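Local coordinates for protein GNA33 (PDB 2G5D) that probably acts as a lytic transglycosylase, cleaving the glycosidic bond between MurNAc and GlcNAc in peptidoglycan with formation of a 1,6-anhydro bond in MurNAc, at residues 63-66 / 67-71; 219-222 / 223-226; 233-236 / 237-241; 333-336 / 337-340; 411-414 / 415-418. All coordinates share one frame; numbering follows the deposited sequence.

How the contacts relate
All five contacts are local, each within one unbroken run of chain. Contacts 1 and 3 are turns of helix, knit by backbone bonds four residues apart; contact 3 is buried, contact 1 partly so. Contacts 2, 4 and 5 are reversals built on type II turns: contact 2 is a surface contact within the insert domain, contact 4 leads into strand 339-342, and contact 5 follows strand 403-413. Aromatic rings enter contacts 1, 3 and 4, meeting sulfur, a carbonyl or a methionine methyl. Contacts 1 and 4 touch through Ser-64 and Tyr-338, whereas contacts 2 and 5 are farthest apart, about 49 Å between centres.

Contact 1. Residues 63-66 / 67-71; sequences QSFR and LGCAN
Cys-69 places its sulfur over one face of the Phe-65 ring, one helical turn further on. SG stands 3.9 Å from the ring centroid and 25° off the normal, displaced toward the rim where CE2 lies, so that the closest atom pair is Phe-65 CE2 to Cys-69 SG at 3.5 Å. This is a Cys sulfur-aromatic contact between positions i and i+4. The two first torsions bring it about: the phenyl group is turned anti to its main-chain nitrogen (chi1 -172°), while SG lies anti to the carbonyl carbon (chi1 -75°), and the ring thereby reaches along the helix to the half-cystine sulfur.

Leu-67 turns its chain back over the preceding turn, with CG 3.5 Å from Gln-63 O. That carbonyl also takes the hydrogen bond of Leu-67 N, at 3.1 Å. The next two steps repeat the alpha-helical pattern, Gly-68 N bonding to Ser-64 O and Cys-69 N to Phe-65 O. Cys-69 N makes a second, weak bond to Arg-66 O at 3.3 Å. The long chain of Arg-66 is extended from CG to NE and leaves the contact; its guanidinium group bonds to Ala-85 O and Thr-88 O.

Cys-69 is joined to Cys-82 by a disulfide, which ties helix 58-72 covalently to helix 79-86. Phe-65 packs against Val-81, Cys-82 and Ala-85 of that second helix and against Met-371 of strand 365-375, while Ser-64 OG bonds to Tyr-338 O, just before strand 339-342.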
loop_
_atom_site.group_PDB
_atom_site.type_symbol
_atom_site.label_atom_id
_atom_site.label_comp_id
_atom_site.label_asym_id
_atom_site.label_seq_id
_atom_site.Cartn_x
_atom_site.Cartn_y
_atom_site.Cartn_z
ATOM N N GLN A 63 7.614 11.494 -14.107
ATOM C CA GLN A 63 7.894 11.777 -12.688
ATOM C C GLN A 63 7.723 10.519 -11.828
ATOM O O GLN A 63 8.596 10.165 -11.032
ATOM C CB GLN A 63 6.974 12.877 -12.155
ATOM C CG GLN A 63 7.361 14.277 -12.607
ATOM C CD GLN A 63 6.341 15.293 -12.194
ATOM O OE1 GLN A 63 5.197 15.269 -12.665
ATOM N NE2 GLN A 63 6.724 16.182 -11.325
ATOM N N SER A 64 6.595 9.838 -11.995
ATOM C CA SER A 64 6.284 8.668 -11.188
ATOM C C SER A 64 7.314 7.549 -11.440
ATOM O O SER A 64 7.843 6.956 -10.487
ATOM C CB SER A 64 4.851 8.231 -11.494
ATOM O OG SER A 64 4.399 7.213 -10.632
ATOM N N PHE A 65 7.640 7.284 -12.709
ATOM C CA PHE A 65 8.674 6.262 -13.052
ATOM C C PHE A 65 10.054 6.556 -12.447
ATOM O O PHE A 65 10.723 5.648 -11.946
ATOM C CB PHE A 65 8.789 6.036 -14.579
ATOM C CG PHE A 65 9.684 4.862 -14.952
ATOM C CD1 PHE A 65 9.339 3.555 -14.612
ATOM C CD2 PHE A 65 10.883 5.078 -15.629
ATOM C CE1 PHE A 65 10.178 2.477 -14.943
ATOM C CE2 PHE A 65 11.736 4.006 -15.977
ATOM C CZ PHE A 65 11.380 2.705 -15.641
ATOM N N ARG A 66 10.481 7.818 -12.530
ATOM C CA ARG A 66 11.749 8.312 -11.957
ATOM C C ARG A 66 11.853 8.079 -10.456
ATOM O O ARG A 66 12.922 7.710 -9.962
ATOM C CB ARG A 66 11.953 9.825 -12.241
ATOM C CG ARG A 66 12.495 10.227 -13.643
ATOM C CD ARG A 66 13.026 11.672 -13.551
ATOM N NE ARG A 66 13.352 12.265 -14.848
ATOM C CZ ARG A 66 13.891 13.478 -15.010
ATOM N NH1 ARG A 66 14.180 14.229 -13.956
ATOM N NH2 ARG A 66 14.139 13.939 -16.231
ATOM N N LEU A 67 10.749 8.290 -9.726
ATOM C CA LEU A 67 10.702 7.986 -8.286
ATOM C C LEU A 67 10.944 6.484 -7.997
ATOM O O LEU A 67 11.696 6.126 -7.089
ATOM C CB LEU A 67 9.360 8.458 -7.680
ATOM C CG LEU A 67 9.044 9.956 -7.615
ATOM C CD1 LEU A 67 7.525 10.246 -7.497
ATOM C CD2 LEU A 67 9.771 10.637 -6.495
ATOM N N GLY A 68 10.303 5.608 -8.768
ATOM C CA GLY A 68 10.508 4.172 -8.609
ATOM C C GLY A 68 11.945 3.744 -8.913
ATOM O O GLY A 68 12.452 2.830 -8.279
ATOM N N CYS A 69 12.602 4.433 -9.847
ATOM C CA CYS A 69 13.979 4.124 -10.274
ATOM C C CYS A 69 15.060 4.234 -9.224
ATOM O O CYS A 69 16.107 3.578 -9.360
ATOM C CB CYS A 69 14.374 4.914 -11.529
ATOM S SG CYS A 69 13.640 4.299 -13.045
ATOM N N ALA A 70 14.835 5.031 -8.164
ATOM C CA ALA A 70 15.803 5.093 -7.044
ATOM C C ALA A 70 16.174 3.684 -6.557
ATOM O O ALA A 70 17.317 3.425 -6.157
ATOM C CB ALA A 70 15.270 5.939 -5.879
ATOM N N ASN A 71 15.208 2.775 -6.600
ATOM C CA ASN A 71 15.457 1.344 -6.326
ATOM C C ASN A 71 15.413 0.449 -7.586
ATOM O O ASN A 71 16.210 -0.489 -7.723
ATOM C CB ASN A 71 14.458 0.804 -5.284
ATOM C CG ASN A 71 14.785 1.240 -3.844
ATOM O OD1 ASN A 71 15.774 1.931 -3.582
ATOM N ND2 ASN A 71 13.945 0.825 -2.908
#

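Contact 2. Residues 219-222 / 223-226; sequences GALD and GKAP
Lys-224 and Leu-221 meet both through the backbone and through their side chains. The one hydrogen bond between the segments runs from Lys-224 N to Leu-221 O at 3.2 Å. It is nearly straight at the hydrogen, 166°, but the donor stands above the carbonyl plane, 46° out of it.

Apolar contacts gather on the Leu-221 side chain. Its CD2 branch meets Lys-224 CE at 3.9 Å, the two chains crossing at about a right angle. Leu-221 CB also faces Ala-225 CB at 4.3 Å, a looser approach in which the alanine methyl is directed toward the first segment. Tyr-141 of strand 138-141 packs on both Leu-221 and Ala-225.

Carbonyl and charge contacts are made by the far part of Lys-224. With CG set between the backbone N and the carbonyl carbon (chi1 64°) and the rest of the chain extended, the lysine runs back along the turn. CE thus comes 3.3 Å from Ala-220 O, a carbon-oxygen contact. NZ finds its polar partners beyond the turn, in a salt bridge to Asp-146 OD2 and a hydrogen bond to His-211 NE2, which link this loop to two others.

Two overlapping beta turns shape this loop. Gly-219, with positive phi, ends helix 213-217 in a Schellman motif and opens a type I turn, closed by Asp-222 N on Gly-219 O at 3.2 Å. A type II turn, sharing Leu-221 and Asp-222, runs from Leu-221 to Lys-224, with Gly-223 at its third position, where positive phi favours glycine; the pair of overlapping turns connects helix 213-217 to strand 227-231.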
loop_
_atom_site.group_PDB
_atom_site.type_symbol
_atom_site.label_atom_id
_atom_site.label_comp_id
_atom_site.label_asym_id
_atom_site.label_seq_id
_atom_site.Cartn_x
_atom_site.Cartn_y
_atom_site.Cartn_z
ATOM N N GLY A 219 -3.594 0.924 27.452
ATOM C CA GLY A 219 -2.413 1.518 28.078
ATOM C C GLY A 219 -1.219 0.609 28.302
ATOM O O GLY A 219 -0.323 0.957 29.067
ATOM N N ALA A 220 -1.192 -0.548 27.638
ATOM C CA ALA A 220 -0.102 -1.516 27.821
ATOM C C ALA A 220 1.276 -1.049 27.343
ATOM O O ALA A 220 2.282 -1.646 27.706
ATOM C CB ALA A 220 -0.451 -2.863 27.192
ATOM N N LEU A 221 1.322 0.008 26.536
ATOM C CA LEU A 221 2.588 0.535 26.041
ATOM C C LEU A 221 3.079 1.756 26.819
ATOM O O LEU A 221 4.065 2.380 26.433
ATOM C CB LEU A 221 2.508 0.854 24.533
ATOM C CG LEU A 221 2.221 -0.278 23.539
ATOM C CD1 LEU A 221 2.270 0.260 22.131
ATOM C CD2 LEU A 221 3.175 -1.439 23.681
ATOM N N ASP A 222 2.398 2.098 27.908
ATOM C CA ASP A 222 2.815 3.211 28.749
ATOM C C ASP A 222 4.235 3.020 29.254
ATOM O O ASP A 222 4.526 2.063 29.978
ATOM C CB ASP A 222 1.860 3.403 29.928
ATOM C CG ASP A 222 0.573 4.108 29.537
ATOM O OD1 ASP A 222 0.489 4.635 28.405
ATOM O OD2 ASP A 222 -0.359 4.140 30.370
ATOM N N GLY A 223 5.113 3.931 28.833
ATOM C CA GLY A 223 6.500 3.976 29.289
ATOM C C GLY A 223 7.507 3.145 28.508
ATOM O O GLY A 223 8.678 3.107 28.877
ATOM N N LYS A 224 7.077 2.480 27.436
ATOM C CA LYS A 224 7.968 1.541 26.735
ATOM C C LYS A 224 7.873 1.576 25.201
ATOM O O LYS A 224 8.190 0.589 24.525
ATOM C CB LYS A 224 7.785 0.109 27.265
ATOM C CG LYS A 224 6.402 -0.499 27.027
ATOM C CD LYS A 224 6.390 -1.963 27.392
ATOM C CE LYS A 224 5.231 -2.671 26.719
ATOM N NZ LYS A 224 5.142 -4.082 27.190
ATOM N N ALA A 225 7.434 2.708 24.660
ATOM C CA ALA A 225 7.398 2.910 23.216
ATOM C C ALA A 225 7.508 4.395 22.894
ATOM O O ALA A 225 6.899 5.220 23.583
ATOM C CB ALA A 225 6.124 2.327 22.618
ATOM N N PRO A 226 8.291 4.744 21.851
ATOM C CA PRO A 226 8.329 6.141 21.398
ATOM C C PRO A 226 6.962 6.568 20.868
ATOM O O PRO A 226 6.275 5.771 20.222
ATOM C CB PRO A 226 9.366 6.127 20.269
ATOM C CG PRO A 226 9.450 4.717 19.827
ATOM C CD PRO A 226 9.166 3.877 21.041
#

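Contact 3. Residues 233-236 / 237-241; sequences DPVE and LFFMH
The Phe-239 ring receives Val-235 O at its edge, in the ring plane, with Phe-239 CD1 3.3 Å from that oxygen. Beside it, Val-235 CG1 lies 4.0 Å from Phe-239 CD1; the valine and phenylalanine side chains run side by side and point the same way. The Phe-238 ring meets the same carbonyl only obliquely; the nearer approach is by Phe-238 CB, 3.3 Å from Val-235 O. The CG of Phe-238 is anti to the main-chain nitrogen (chi1 -179°), which sends the ring away from the first turn. The imidazole of His-241 is tied within the helix: ND1 donates to Leu-237 O at 3.1 Å, from a position above the carbonyl plane. His-241 N reaches that oxygen from the opposite face, so one acceptor serves two donors of the same residue, and the ND1 bond limits rotation of the imidazole.

Asp-233 is the N-cap. Its OD2 accepts from Glu-236 N at 2.7 Å through the anti lone pair, in a nearly straight bond of 167°. From Asp-233 O onward the main-chain bonds are those of an alpha-helix: Leu-237 N to Asp-233 O, Phe-238 N to Pro-234 O, Phe-239 N to Val-235 O and Met-240 N to Glu-236 O.

Helix 288-297 flanks this face, with salt bridges from Asp-233 OD1 to Arg-296 and from Glu-236 OE1 to Lys-292, and with Ile-291 against Val-235 and Met-288 against Phe-239. Leu-237 and Met-240 pack on Ile-140 of strand 138-141, Phe-238 lies against Arg-213 of helix 213-217, and His-241 makes edge-to-face contacts with Tyr-312 and Phe-315.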
loop_
_atom_site.group_PDB
_atom_site.type_symbol
_atom_site.label_atom_id
_atom_site.label_comp_id
_atom_site.label_asym_id
_atom_site.label_seq_id
_atom_site.Cartn_x
_atom_site.Cartn_y
_atom_site.Cartn_z
ATOM N N ASP A 233 -8.801 12.324 17.055
ATOM C CA ASP A 233 -9.873 11.344 16.957
ATOM C C ASP A 233 -9.306 9.921 16.855
ATOM O O ASP A 233 -8.481 9.667 15.983
ATOM C CB ASP A 233 -10.737 11.654 15.727
ATOM C CG ASP A 233 -11.948 10.756 15.621
ATOM O OD1 ASP A 233 -12.973 11.069 16.256
ATOM O OD2 ASP A 233 -11.889 9.733 14.904
ATOM N N PRO A 234 -9.770 8.986 17.728
ATOM C CA PRO A 234 -9.288 7.583 17.779
ATOM C C PRO A 234 -9.768 6.707 16.615
ATOM O O PRO A 234 -9.119 5.709 16.292
ATOM C CB PRO A 234 -9.921 7.048 19.068
ATOM C CG PRO A 234 -11.193 7.814 19.185
ATOM C CD PRO A 234 -10.834 9.216 18.733
ATOM N N VAL A 235 -10.918 7.039 16.038
ATOM C CA VAL A 235 -11.426 6.318 14.863
ATOM C C VAL A 235 -10.634 6.725 13.618
ATOM O O VAL A 235 -10.229 5.859 12.825
ATOM C CB VAL A 235 -12.962 6.508 14.650
ATOM C CG1 VAL A 235 -13.430 5.846 13.339
ATOM C CG2 VAL A 235 -13.730 5.944 15.824
ATOM N N GLU A 236 -10.387 8.026 13.462
ATOM C CA GLU A 236 -9.479 8.492 12.412
ATOM C C GLU A 236 -8.094 7.874 12.558
ATOM O O GLU A 236 -7.464 7.541 11.547
ATOM C CB GLU A 236 -9.381 10.022 12.331
ATOM C CG GLU A 236 -10.637 10.714 11.842
ATOM C CD GLU A 236 -10.428 12.197 11.583
ATOM O OE1 GLU A 236 -11.103 13.003 12.218
ATOM O OE2 GLU A 236 -9.589 12.571 10.738
ATOM N N LEU A 237 -7.619 7.699 13.794
ATOM C CA LEU A 237 -6.322 7.030 13.997
ATOM C C LEU A 237 -6.410 5.571 13.620
ATOM O O LEU A 237 -5.457 4.999 13.078
ATOM C CB LEU A 237 -5.854 7.104 15.444
ATOM C CG LEU A 237 -4.377 7.344 15.771
ATOM C CD1 LEU A 237 -4.002 6.687 17.124
ATOM C CD2 LEU A 237 -3.366 6.993 14.633
ATOM N N PHE A 238 -7.559 4.966 13.925
ATOM C CA PHE A 238 -7.768 3.562 13.670
ATOM C C PHE A 238 -7.616 3.324 12.175
ATOM O O PHE A 238 -6.913 2.405 11.758
ATOM C CB PHE A 238 -9.145 3.108 14.177
ATOM C CG PHE A 238 -9.412 1.643 13.957
ATOM C CD1 PHE A 238 -9.134 0.719 14.957
ATOM C CD2 PHE A 238 -9.921 1.191 12.753
ATOM C CE1 PHE A 238 -9.367 -0.637 14.763
ATOM C CE2 PHE A 238 -10.148 -0.165 12.542
ATOM C CZ PHE A 238 -9.872 -1.077 13.550
ATOM N N PHE A 239 -8.256 4.176 11.378
ATOM C CA PHE A 239 -8.207 4.076 9.911
ATOM C C PHE A 239 -6.858 4.420 9.254
ATOM O O PHE A 239 -6.557 3.909 8.176
ATOM C CB PHE A 239 -9.367 4.856 9.289
ATOM C CG PHE A 239 -10.647 4.073 9.241
ATOM C CD1 PHE A 239 -11.501 4.035 10.347
ATOM C CD2 PHE A 239 -10.995 3.352 8.092
ATOM C CE1 PHE A 239 -12.677 3.298 10.315
ATOM C CE2 PHE A 239 -12.168 2.604 8.056
ATOM C CZ PHE A 239 -13.014 2.583 9.169
ATOM N N MET A 240 -6.045 5.256 9.900
ATOM C CA MET A 240 -4.642 5.430 9.498
ATOM C C MET A 240 -3.901 4.107 9.571
ATOM O O MET A 240 -3.077 3.813 8.694
ATOM C CB MET A 240 -3.917 6.458 10.372
ATOM C CG MET A 240 -2.546 6.889 9.830
ATOM S SD MET A 240 -1.766 8.183 10.828
ATOM C CE MET A 240 -0.928 7.228 12.088
ATOM N N HIS A 241 -4.188 3.316 10.609
ATOM C CA HIS A 241 -3.625 1.967 10.728
ATOM C C HIS A 241 -4.024 1.113 9.519
ATOM O O HIS A 241 -3.188 0.418 8.951
ATOM C CB HIS A 241 -4.091 1.280 12.014
ATOM C CG HIS A 241 -3.301 1.642 13.234
ATOM N ND1 HIS A 241 -3.231 2.929 13.728
ATOM C CD2 HIS A 241 -2.601 0.871 14.100
ATOM C CE1 HIS A 241 -2.498 2.938 14.826
ATOM N NE2 HIS A 241 -2.103 1.702 15.073
#

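Contact 4. Residues 333-336 / 337-340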
loop_
_atom_site.group_PDB
_atom_site.type_symbol
_atom_site.label_atom_id
_atom_site.label_comp_id
_atom_site.label_asym_id
_atom_site.label_seq_id
_atom_site.Cartn_x
_atom_site.Cartn_y
_atom_site.Cartn_z
ATOM N N PRO A 333 8.674 6.477 -2.536
ATOM C CA PRO A 333 7.466 7.289 -2.301
ATOM C C PRO A 333 6.425 7.354 -3.460
ATOM O O PRO A 333 6.756 7.687 -4.605
ATOM C CB PRO A 333 8.044 8.676 -1.963
ATOM C CG PRO A 333 9.413 8.703 -2.590
ATOM C CD PRO A 333 9.913 7.293 -2.528
ATOM N N LEU A 334 5.160 7.064 -3.159
ATOM C CA LEU A 334 4.146 7.004 -4.207
ATOM C C LEU A 334 3.623 8.396 -4.590
ATOM O O LEU A 334 3.436 9.275 -3.723
ATOM C CB LEU A 334 2.977 6.095 -3.783
ATOM C CG LEU A 334 3.307 4.679 -3.297
ATOM C CD1 LEU A 334 2.063 3.965 -2.758
ATOM C CD2 LEU A 334 3.948 3.879 -4.406
ATOM N N MET A 335 3.403 8.590 -5.891
ATOM C CA MET A 335 2.884 9.827 -6.421
ATOM C C MET A 335 1.392 9.663 -6.633
ATOM O O MET A 335 0.959 8.758 -7.353
ATOM C CB MET A 335 3.570 10.150 -7.745
ATOM C CG MET A 335 3.202 11.475 -8.364
ATOM S SD MET A 335 3.937 11.607 -9.999
ATOM C CE MET A 335 2.998 12.940 -10.710
ATOM N N GLY A 336 0.622 10.546 -6.014
ATOM C CA GLY A 336 -0.841 10.556 -6.153
ATOM C C GLY A 336 -1.310 10.529 -7.593
ATOM O O GLY A 336 -0.834 11.329 -8.428
ATOM N N GLU A 337 -2.210 9.575 -7.876
ATOM C CA GLU A 337 -2.856 9.404 -9.191
ATOM C C GLU A 337 -2.036 8.743 -10.295
ATOM O O GLU A 337 -2.578 8.503 -11.388
ATOM C CB GLU A 337 -3.385 10.730 -9.721
ATOM C CG GLU A 337 -4.623 11.199 -9.039
ATOM C CD GLU A 337 -5.057 12.548 -9.549
ATOM O OE1 GLU A 337 -4.980 13.504 -8.784
ATOM O OE2 GLU A 337 -5.467 12.662 -10.720
ATOM N N TYR A 338 -0.767 8.441 -9.990
ATOM C CA TYR A 338 0.225 7.922 -10.935
ATOM C C TYR A 338 0.978 6.713 -10.378
ATOM O O TYR A 338 2.050 6.349 -10.857
ATOM C CB TYR A 338 1.171 9.047 -11.416
ATOM C CG TYR A 338 0.435 9.927 -12.394
ATOM C CD1 TYR A 338 -0.244 11.078 -11.972
ATOM C CD2 TYR A 338 0.355 9.559 -13.737
ATOM C CE1 TYR A 338 -0.998 11.835 -12.892
ATOM C CE2 TYR A 338 -0.375 10.306 -14.649
ATOM C CZ TYR A 338 -1.046 11.425 -14.236
ATOM O OH TYR A 338 -1.748 12.119 -15.196
ATOM N N ALA A 339 0.388 6.096 -9.363
ATOM C CA ALA A 339 0.919 4.868 -8.780
ATOM C C ALA A 339 -0.216 3.929 -8.403
ATOM O O ALA A 339 -1.360 4.351 -8.189
ATOM C CB ALA A 339 1.810 5.162 -7.557
ATOM N N GLY A 340 0.090 2.645 -8.373
ATOM C CA GLY A 340 -0.894 1.664 -7.960
ATOM C C GLY A 340 -0.308 0.443 -7.310
ATOM O O GLY A 340 0.898 0.197 -7.418
#
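Met-335 lies alongside Tyr-338, both side chains pointing the same way. The methyl does the nearest touching, with Met-335 CE 3.9 Å from Tyr-338 CD1 in an oblique approach to the ring. The sulfur lies farther back, SD being 5.5 Å from the ring centroid and 53° off its normal, a Met-aromatic contact in which the sulfur lies obliquely to the ring. Met-335 owes this reach to a fully extended chain whose CG is anti to the backbone N (chi1 -175°). At the edge of the tyrosine ring, near its plane, Gly-336 O comes 3.6 Å from Tyr-338 CD1. A second apolar pair joins the loop to the strand: Leu-334 CD2 to Ala-339 CB, 4.0 Å.

The backbone that sets these groups beside each other is a type II beta turn from Met-335 to Tyr-338, closed by Tyr-338 N donating to Met-335 O at 3.2 Å. Glu-337, rather than glycine, takes the third position with positive phi (78°), and its CB is accordingly pressed to 2.9 Å from Gly-336 O. This turn delivers the chain into strand 339-342 of the 3D domain.

Further out, the carboxylate of Glu-337 forms a salt bridge with Arg-368 through OE2, and the Glu-337 chain lies against Tyr-387 and Trp-389 of strand 384-391. Helix 58-72 borders the methionine through Lys-60, Gln-63 and Ser-64. Backbone bonds of Ala-339 to Phe-388 and of Gly-340 to Met-371 seat the new strand between strands 384-391 and 365-375.

Contact 5. Residues 411-414 / 415-418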
loop_
_atom_site.group_PDB
_atom_site.type_symbol
_atom_site.label_atom_id
_atom_site.label_comp_id
_atom_site.label_asym_id
_atom_site.label_seq_id
_atom_site.Cartn_x
_atom_site.Cartn_y
_atom_site.Cartn_z
ATOM N N LEU A 411 3.760 -2.393 -19.309
ATOM C CA LEU A 411 4.884 -1.932 -20.177
ATOM C C LEU A 411 6.214 -2.378 -19.575
ATOM O O LEU A 411 6.464 -2.184 -18.395
ATOM C CB LEU A 411 4.850 -0.393 -20.427
ATOM C CG LEU A 411 3.804 0.135 -21.444
ATOM C CD1 LEU A 411 2.402 -0.185 -20.981
ATOM C CD2 LEU A 411 3.927 1.660 -21.697
ATOM N N LEU A 412 7.034 -3.033 -20.384
ATOM C CA LEU A 412 8.311 -3.566 -19.923
ATOM C C LEU A 412 9.368 -3.144 -20.925
ATOM O O LEU A 412 9.068 -3.034 -22.139
ATOM C CB LEU A 412 8.257 -5.118 -19.844
ATOM C CG LEU A 412 7.312 -5.698 -18.792
ATOM C CD1 LEU A 412 7.115 -7.208 -19.010
ATOM C CD2 LEU A 412 7.814 -5.384 -17.360
ATOM N N PRO A 413 10.606 -2.917 -20.441
ATOM C CA PRO A 413 11.709 -2.586 -21.362
ATOM C C PRO A 413 11.747 -3.564 -22.544
ATOM O O PRO A 413 11.682 -4.788 -22.324
ATOM C CB PRO A 413 12.945 -2.737 -20.477
ATOM C CG PRO A 413 12.432 -2.420 -19.099
ATOM C CD PRO A 413 11.061 -2.992 -19.038
ATOM N N ASN A 414 11.818 -3.039 -23.772
ATOM C CA ASN A 414 11.846 -3.886 -24.981
ATOM C C ASN A 414 12.759 -5.087 -24.798
ATOM O O ASN A 414 13.931 -4.919 -24.457
ATOM C CB ASN A 414 12.381 -3.109 -26.176
ATOM C CG ASN A 414 11.568 -1.896 -26.514
ATOM O OD1 ASN A 414 10.366 -1.854 -26.295
ATOM N ND2 ASN A 414 12.219 -0.909 -27.102
ATOM N N GLY A 415 12.231 -6.292 -25.034
ATOM C CA GLY A 415 13.008 -7.511 -24.851
ATOM C C GLY A 415 12.693 -8.261 -23.574
ATOM O O GLY A 415 12.800 -9.476 -23.523
ATOM N N MET A 416 12.297 -7.536 -22.532
ATOM C CA MET A 416 11.934 -8.168 -21.272
ATOM C C MET A 416 10.491 -8.690 -21.330
ATOM O O MET A 416 9.552 -7.953 -21.644
ATOM C CB MET A 416 12.132 -7.201 -20.104
ATOM C CG MET A 416 11.716 -7.755 -18.748
ATOM S SD MET A 416 11.531 -6.494 -17.468
ATOM C CE MET A 416 13.221 -5.943 -17.282
ATOM N N LYS A 417 10.328 -9.969 -21.029
ATOM C CA LYS A 417 9.018 -10.586 -21.071
ATOM C C LYS A 417 8.359 -10.508 -19.704
ATOM O O LYS A 417 9.045 -10.461 -18.684
ATOM C CB LYS A 417 9.108 -12.031 -21.599
ATOM C CG LYS A 417 9.344 -12.076 -23.119
ATOM C CD LYS A 417 8.925 -13.380 -23.742
ATOM C CE LYS A 417 10.126 -14.228 -24.095
ATOM N NZ LYS A 417 10.831 -13.628 -25.244
ATOM N N PRO A 418 7.020 -10.474 -19.675
ATOM C CA PRO A 418 6.337 -10.621 -18.413
ATOM C C PRO A 418 6.504 -12.067 -17.927
ATOM O O PRO A 418 6.872 -12.965 -18.692
ATOM C CB PRO A 418 4.893 -10.302 -18.767
ATOM C CG PRO A 418 4.776 -10.647 -20.196
ATOM C CD PRO A 418 6.081 -10.351 -20.803
HETATM O O HOH W 1 8.790 -5.998 -23.159
#
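Leu-412, Pro-413 and Met-416 form the apolar centre, with the methionine sulfur resting against the other two. SD lies 3.9 Å from Leu-412 CD2 and equally far from Pro-413 CD. The leucine and methionine chains cross at about a right angle, whereas the proline ring and Met-416 lie side by side. A bend at the last torsion of Met-416 (chi3 -67°) folds CE back toward the proline, 4.0 Å from Pro-413 CG. The other leucine branch, CD1, rests on Pro-418, 3.8 Å from its CD. Trp-78 adds its side chain to Leu-412, Pro-413 and Met-416 from outside.

Toward the polar edge, Met-416 N donates to Pro-413 O at 2.8 Å. A water lies 2.6 Å from Met-416 O and 3.2 Å from Pro-413 O, bridging the two carbonyls. Asn-414 turns outward: OD1 bonds to Thr-104 OG1 and ND2 to the carbonyls of Arg-101 and Gly-26.

The hydrogen bond closes a type II beta turn, Pro-413 to Met-416, with Asn-414 and Gly-415 at its corners. Gly-415 has positive phi (102°) at backbone angles that call for glycine. Such a turn reverses the chain at the end of strand 403-413, folding residues 416-418 back over its last leucine.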